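Local coordinates for biliverdin reductase (Synechocystis sp., PDB 5B3T), which probably reduces biliverdin to bilirubin with an NAD(P)H cofactor, which its Rossmann-fold domain binds, at residues Val78-Ile83 and Val101-Pro106. Numbering follows the deposited sequence.
Sequences VLIATI and VVLEYP
E104 CB meets A81 CB at 4.0 Å, and the E104 chain bends at chi2 (72°), leading its flat carboxylate away from 78-83, where OE2 takes hydrogen bonds from I133 N and E134 N. Next along the chain, the ring of Y105, a residue of the NADP(+) site, empty in this apo form, carries P106 CB over one face toward the rim; R191 makes a cation-pi contact with this ring and H132 also meets it. Y105 and P106 follow strand 101-104, which runs parallel to strand 78-80 at 14°, the two being joined through helix 87-96 as a beta-alpha-beta crossover of the Rossmann fold. Three backbone hydrogen bonds lace them: V102 N to V78 O, I80 N to V102 O (2.8 Å) and E104 N to I80 O. On the face toward helix 87-96, I80 lies alongside L103, pointing the same way, with I80 CB 3.7 Å from L103 CD2, while I80 CD1 reaches obliquely to V101 CG1. An alanine in place of L103 would probably open a gap beside I80 and against L128 and V130 of the next strand. On the other face, near R28, with CG anti to the backbone N (chi1 -173°), L79 swings CD2 across to V102, 3.3 Å from V102 O and 3.6 Å from V102 CG1.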
loop_
_atom_site.group_PDB
_atom_site.type_symbol
_atom_site.label_atom_id
_atom_site.label_comp_id
_atom_site.label_asym_id
_atom_site.label_seq_id
_atom_site.Cartn_x
_atom_site.Cartn_y
_atom_site.Cartn_z
ATOM N N VAL A 78 2.660 -16.438 4.457
ATOM C CA VAL A 78 3.418 -15.755 3.416
ATOM C C VAL A 78 3.130 -14.263 3.509
ATOM O O VAL A 78 1.970 -13.838 3.417
ATOM C CB VAL A 78 3.081 -16.290 2.017
ATOM C CG1 VAL A 78 3.799 -15.469 0.956
ATOM C CG2 VAL A 78 3.462 -17.758 1.904
ATOM N N LEU A 79 4.186 -13.474 3.686
ATOM C CA LEU A 79 4.112 -12.018 3.676
ATOM C C LEU A 79 4.552 -11.525 2.302
ATOM O O LEU A 79 5.667 -11.824 1.860
ATOM C CB LEU A 79 4.989 -11.431 4.784
ATOM C CG LEU A 79 4.969 -9.932 5.107
ATOM C CD1 LEU A 79 5.879 -9.133 4.177
ATOM C CD2 LEU A 79 3.550 -9.385 5.071
ATOM N N ILE A 80 3.682 -10.771 1.633
ATOM C CA ILE A 80 3.914 -10.319 0.265
ATOM C C ILE A 80 4.068 -8.803 0.280
ATOM O O ILE A 80 3.125 -8.078 0.619
ATOM C CB ILE A 80 2.775 -10.743 -0.672
ATOM C CG1 ILE A 80 2.565 -12.257 -0.609
ATOM C CG2 ILE A 80 3.079 -10.313 -2.103
ATOM C CD1 ILE A 80 1.379 -12.735 -1.420
ATOM N N ALA A 81 5.258 -8.324 -0.103
ATOM C CA ALA A 81 5.547 -6.890 -0.185
ATOM C C ALA A 81 6.675 -6.719 -1.205
ATOM O O ALA A 81 7.838 -6.504 -0.858
ATOM C CB ALA A 81 5.928 -6.299 1.172
ATOM N N THR A 82 6.295 -6.783 -2.519
ATOM C CA THR A 82 7.305 -6.839 -3.563
ATOM C C THR A 82 6.844 -6.034 -4.776
ATOM O O THR A 82 6.141 -5.022 -4.630
ATOM C CB THR A 82 7.602 -8.316 -3.911
ATOM O OG1 THR A 82 8.623 -8.403 -4.913
ATOM C CG2 THR A 82 6.343 -9.044 -4.401
ATOM N N ILE A 83 7.274 -6.452 -5.965
ATOM C CA ILE A 83 6.912 -5.778 -7.209
ATOM C C ILE A 83 5.395 -5.729 -7.363
ATOM O O ILE A 83 4.713 -6.748 -7.192
ATOM C CB ILE A 83 7.575 -6.512 -8.388
ATOM C CG1 ILE A 83 9.104 -6.384 -8.301
ATOM C CG2 ILE A 83 7.043 -6.009 -9.700
ATOM C CD1 ILE A 83 9.866 -7.312 -9.261
ATOM N N VAL A 101 -1.881 -15.524 4.130
ATOM C CA VAL A 101 -1.312 -14.462 3.306
ATOM C C VAL A 101 -1.557 -13.115 3.973
ATOM O O VAL A 101 -2.690 -12.797 4.353
ATOM C CB VAL A 101 -1.895 -14.467 1.879
ATOM C CG1 VAL A 101 -1.327 -13.307 1.072
ATOM C CG2 VAL A 101 -1.606 -15.789 1.185
ATOM N N VAL A 102 -0.492 -12.332 4.120
ATOM C CA VAL A 102 -0.577 -10.921 4.468
ATOM C C VAL A 102 0.127 -10.139 3.372
ATOM O O VAL A 102 1.248 -10.484 2.981
ATOM C CB VAL A 102 0.047 -10.619 5.843
ATOM C CG1 VAL A 102 0.110 -9.112 6.077
ATOM C CG2 VAL A 102 -0.744 -11.303 6.945
ATOM N N LEU A 103 -0.531 -9.100 2.870
ATOM C CA LEU A 103 0.018 -8.268 1.812
ATOM C C LEU A 103 0.128 -6.826 2.276
ATOM O O LEU A 103 -0.732 -6.329 3.011
ATOM C CB LEU A 103 -0.850 -8.310 0.548
ATOM C CG LEU A 103 -1.008 -9.600 -0.253
ATOM C CD1 LEU A 103 -2.456 -10.052 -0.225
ATOM C CD2 LEU A 103 -0.542 -9.385 -1.687
ATOM N N GLU A 104 1.198 -6.165 1.852
ATOM C CA GLU A 104 1.182 -4.717 1.741
ATOM C C GLU A 104 0.473 -4.371 0.439
ATOM O O GLU A 104 0.814 -4.916 -0.615
ATOM C CB GLU A 104 2.603 -4.152 1.751
ATOM C CG GLU A 104 2.677 -2.630 1.756
ATOM C CD GLU A 104 2.265 -2.025 3.087
ATOM O OE1 GLU A 104 2.144 -2.779 4.076
ATOM O OE2 GLU A 104 2.072 -0.793 3.148
ATOM N N TYR A 105 -0.536 -3.509 0.519
ATOM C CA TYR A 105 -1.303 -3.100 -0.656
ATOM C C TYR A 105 -0.340 -2.711 -1.781
ATOM O O TYR A 105 0.662 -2.050 -1.523
ATOM C CB TYR A 105 -2.235 -1.940 -0.305
ATOM C CG TYR A 105 -3.254 -1.635 -1.371
ATOM C CD1 TYR A 105 -4.460 -2.324 -1.422
ATOM C CD2 TYR A 105 -3.009 -0.667 -2.337
ATOM C CE1 TYR A 105 -5.393 -2.053 -2.401
ATOM C CE2 TYR A 105 -3.936 -0.393 -3.322
ATOM C CZ TYR A 105 -5.127 -1.086 -3.349
ATOM O OH TYR A 105 -6.054 -0.812 -4.327
ATOM N N PRO A 106 -0.633 -3.106 -3.033
ATOM C CA PRO A 106 -1.864 -3.619 -3.651
ATOM C C PRO A 106 -2.258 -5.056 -3.331
ATOM O O PRO A 106 -1.419 -5.900 -3.012
ATOM C CB PRO A 106 -1.560 -3.500 -5.143
ATOM C CG PRO A 106 -0.101 -3.763 -5.218
ATOM C CD PRO A 106 0.491 -3.125 -3.986
#